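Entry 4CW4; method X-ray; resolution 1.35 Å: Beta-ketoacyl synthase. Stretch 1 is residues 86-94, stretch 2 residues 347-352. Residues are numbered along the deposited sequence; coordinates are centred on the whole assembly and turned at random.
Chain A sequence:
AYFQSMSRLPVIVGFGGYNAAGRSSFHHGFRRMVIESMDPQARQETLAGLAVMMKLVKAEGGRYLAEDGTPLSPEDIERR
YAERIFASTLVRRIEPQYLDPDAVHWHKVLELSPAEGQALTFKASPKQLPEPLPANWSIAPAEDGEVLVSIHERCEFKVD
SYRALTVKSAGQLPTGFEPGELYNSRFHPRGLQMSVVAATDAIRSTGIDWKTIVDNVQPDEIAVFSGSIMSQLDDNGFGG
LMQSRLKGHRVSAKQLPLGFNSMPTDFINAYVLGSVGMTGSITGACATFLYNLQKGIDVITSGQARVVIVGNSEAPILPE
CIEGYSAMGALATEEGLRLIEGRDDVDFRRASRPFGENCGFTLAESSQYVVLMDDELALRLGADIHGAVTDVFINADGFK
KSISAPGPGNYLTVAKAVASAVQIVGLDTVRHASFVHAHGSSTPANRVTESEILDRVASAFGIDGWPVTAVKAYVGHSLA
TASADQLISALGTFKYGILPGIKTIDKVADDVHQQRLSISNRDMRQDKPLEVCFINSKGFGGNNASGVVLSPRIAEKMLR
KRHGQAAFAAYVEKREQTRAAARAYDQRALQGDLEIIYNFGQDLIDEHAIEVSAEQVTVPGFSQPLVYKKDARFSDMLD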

# COMPACT_ATOMS: atom_id res chain seq x y z
N PHE A 86 -11.05 -9.97 -32.11
CA PHE A 86 -10.26 -8.75 -32.13
C PHE A 86 -11.05 -7.57 -31.59
O PHE A 86 -10.50 -6.76 -30.85
N ALA A 87 -12.33 -7.51 -31.93
CA ALA A 87 -13.17 -6.42 -31.49
C ALA A 87 -13.49 -6.47 -29.99
O ALA A 87 -13.87 -5.45 -29.41
N SER A 88 -13.37 -7.65 -29.39
CA SER A 88 -13.74 -7.88 -28.00
C SER A 88 -12.52 -8.13 -27.08
O SER A 88 -12.65 -8.69 -25.98
N THR A 89 -11.37 -7.68 -27.55
CA THR A 89 -10.14 -7.67 -26.78
C THR A 89 -9.50 -6.29 -26.91
O THR A 89 -9.91 -5.48 -27.74
N LEU A 90 -8.49 -6.04 -26.08
CA LEU A 90 -7.70 -4.81 -26.08
C LEU A 90 -8.52 -3.61 -25.62
O LEU A 90 -9.67 -3.76 -25.16
N VAL A 91 -7.92 -2.43 -25.68
CA VAL A 91 -8.64 -1.18 -25.37
C VAL A 91 -9.84 -1.03 -26.30
O VAL A 91 -9.74 -1.23 -27.51
N ARG A 92 -11.00 -0.69 -25.73
CA ARG A 92 -12.24 -0.53 -26.51
C ARG A 92 -13.29 0.19 -25.67
O ARG A 92 -13.05 0.45 -24.49
N ARG A 93 -14.45 0.45 -26.25
CA ARG A 93 -15.53 1.11 -25.52
C ARG A 93 -15.91 0.25 -24.32
O ARG A 93 -15.91 -0.98 -24.40
N ILE A 94 -16.24 0.90 -23.22
CA ILE A 94 -16.60 0.22 -21.98
C ILE A 94 -17.92 -0.54 -22.14
O ILE A 94 -18.92 0.04 -22.56
N ASP A 347 -12.90 6.24 -32.85
CA ASP A 347 -12.45 4.86 -32.75
C ASP A 347 -11.84 4.62 -31.35
O ASP A 347 -10.65 4.91 -31.12
N PHE A 348 -12.64 4.10 -30.42
CA PHE A 348 -12.17 3.94 -29.06
C PHE A 348 -11.09 2.87 -28.96
O PHE A 348 -10.39 2.81 -27.97
N ARG A 349 -10.96 2.02 -29.98
CA ARG A 349 -9.86 1.06 -29.99
C ARG A 349 -8.51 1.75 -30.11
O ARG A 349 -7.49 1.14 -29.80
N ARG A 350 -8.51 3.01 -30.53
CA ARG A 350 -7.27 3.78 -30.64
C ARG A 350 -7.23 4.88 -29.57
O ARG A 350 -6.58 5.91 -29.74
N ALA A 351 -7.90 4.64 -28.44
CA ALA A 351 -7.90 5.66 -27.39
C ALA A 351 -6.50 5.90 -26.82
O ALA A 351 -6.19 7.00 -26.36
N SER A 352 -5.69 4.85 -26.83
CA SER A 352 -4.35 4.89 -26.25
C SER A 352 -3.29 4.94 -27.36
O SER A 352 -3.08 3.96 -28.08

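The contact between residues 86-94 and 347-352 is held by a single direct hydrogen bond, and the residue that makes it, Arg-349, starts out sideways to the partner stretch. Its CA-to-CB bond lies sideways to the first stretch, yet the side chain, with chi1 m and then extended through chi2 t and chi3 t and turned at chi4 to 85°, brings its guanidinium to the end of the helix that finishes at Ala-87. There Arg-349 NH2 donates to Ala-87 O at 2.8 Å with an N-H...O angle of 174°, so the bond is almost straight. The carbonyl lies at the guanidinium edge, near its plane, where the N-H groups point. Ser-88 is the first residue to leave helical phi/psi, and the arginine thus meets the backbone where the helix gives way to loop. The methyl of Ala-87 also lies beside the group, with CB 3.6 Å from Arg-349 NH2.

A water extends this polar anchor. Water 1 donates to Phe-86 O (2.7 Å) and to Thr-89 O (2.8 Å), and accepts a weak hydrogen bond from Arg-349 NE at 2.9 Å. The arginine therefore reaches three carbonyls around the helix end, one directly and two through solvent. The side chains of Phe-86 and Thr-89 take no part; the CA-to-CB bond of Thr-89 points away, and the Phe-86 ring leads away.

Farther along, the backbones themselves draw close, with Arg-92 CA and Arg-349 CA 4.5 Å apart. Val-91 O receives a CA-H...O contact from Arg-349 CA at 3.4 Å, with an angle of 160° at the hydrogen. The same carbonyl accepts from water 2 at 2.7 Å, and this water also donates to Arg-349 O at 2.7 Å, linking the two main chains without any side chain.

Val-91 and Phe-348 both point toward the opposing stretch; the one apolar side-chain pair is Val-91 CG1 with Ala-351 CB. Val-91, in the t rotamer, places CG1 3.5 Å from Phe-348 O and 4.1 Å from Ala-351 CB. Phe-348 O is at the same time the acceptor for Ala-351 N at 3.1 Å, a backbone bond closing the turn against which the valine packs. Phe-348, with chi1 m and chi2 at -73°, rests its CB 3.9 Å from Arg-93 N. Its ring meets the extended Arg-93 side chain (chi1 to chi3 all t) obliquely, CE2 lying 4.1 Å from Arg-93 NE, near the guanidinium plane and at its edge; this is not a stack.

Arg-92 behaves differently. Its CB lies over one face of the Arg-349 guanidinium and comes 4.3 Å from Arg-349 CG, but the rest of the chain (chi1 p, chi2 and chi3 t) leads away, and its NH1 donates to Leu-90 O at 2.8 Å within its own stretch. In the second stretch, Asp-347 OD1 accepts a weak hydrogen bond from Arg-349 N at 3.0 Å, tying the aspartate to the backbone of the residue that anchors the contact.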

# COMPACT_ATOMS: atom_id res chain seq x y z
CB PHE A 86 -9.78 -8.42 -33.54
CG PHE A 86 -8.79 -9.42 -34.13
CD1 PHE A 86 -8.01 -10.22 -33.32
CD2 PHE A 86 -8.65 -9.53 -35.49
CE1 PHE A 86 -7.11 -11.12 -33.86
CE2 PHE A 86 -7.76 -10.43 -36.05
CZ PHE A 86 -7.00 -11.23 -35.24
CB ALA A 87 -14.47 -6.38 -32.31
CB SER A 88 -14.69 -9.06 -27.90
OG SER A 88 -15.94 -8.74 -28.48
CB THR A 89 -9.15 -8.75 -27.28
OG1 THR A 89 -9.02 -8.66 -28.70
CG2 THR A 89 -9.62 -10.14 -26.87
CB LEU A 90 -7.02 -4.57 -27.44
CG LEU A 90 -6.12 -5.71 -27.94
CD1 LEU A 90 -5.36 -5.25 -29.15
CD2 LEU A 90 -5.15 -6.21 -26.86
CB VAL A 91 -7.71 0.05 -25.52
CG1 VAL A 91 -8.50 1.35 -25.42
CG2 VAL A 91 -6.61 -0.02 -24.50
CB ARG A 92 -12.76 -1.90 -26.98
CG ARG A 92 -13.01 -2.90 -25.86
CD ARG A 92 -13.04 -4.33 -26.41
NE ARG A 92 -13.57 -5.29 -25.44
CZ ARG A 92 -12.88 -5.86 -24.46
NH1 ARG A 92 -11.57 -5.63 -24.32
NH2 ARG A 92 -13.49 -6.68 -23.63
CB ARG A 93 -16.75 1.36 -26.43
CG ARG A 93 -17.74 2.40 -25.89
CD ARG A 93 -18.82 2.75 -26.93
NE ARG A 93 -19.48 4.04 -26.63
CZ ARG A 93 -20.47 4.20 -25.75
NH1 ARG A 93 -20.94 3.15 -25.06
NH2 ARG A 93 -20.99 5.40 -25.56
CB ILE A 94 -16.73 1.21 -20.82
CG1 ILE A 94 -15.37 1.87 -20.53
CG2 ILE A 94 -17.26 0.50 -19.56
CD1 ILE A 94 -15.45 3.04 -19.58
CB ASP A 347 -11.42 4.56 -33.83
CG ASP A 347 -10.97 3.11 -33.84
OD1 ASP A 347 -11.36 2.33 -32.94
OD2 ASP A 347 -10.21 2.75 -34.78
CB PHE A 348 -13.31 3.66 -28.11
CG PHE A 348 -14.20 4.84 -27.88
CD1 PHE A 348 -13.76 5.90 -27.12
CD2 PHE A 348 -15.47 4.91 -28.44
CE1 PHE A 348 -14.56 7.01 -26.91
CE2 PHE A 348 -16.27 6.01 -28.23
CZ PHE A 348 -15.80 7.08 -27.46
CB ARG A 349 -10.05 0.03 -31.10
CG ARG A 349 -11.29 -0.82 -30.82
CD ARG A 349 -11.68 -1.84 -31.86
NE ARG A 349 -12.76 -2.66 -31.27
CZ ARG A 349 -14.05 -2.35 -31.28
NH1 ARG A 349 -14.48 -1.26 -31.91
NH2 ARG A 349 -14.92 -3.15 -30.70
CB ARG A 350 -7.14 4.38 -32.04
CG ARG A 350 -7.00 3.30 -33.11
CD ARG A 350 -6.98 3.89 -34.51
NE ARG A 350 -5.82 4.74 -34.72
CZ ARG A 350 -5.60 5.48 -35.79
NH1 ARG A 350 -6.47 5.50 -36.79
NH2 ARG A 350 -4.50 6.23 -35.85
CB ALA A 351 -8.86 5.30 -26.28
CB SER A 352 -4.14 3.70 -25.34
OG SER A 352 -2.94 3.85 -24.61
O HOH W 1 -10.50 -4.12 -30.13
O HOH W 2 -7.48 -1.49 -29.02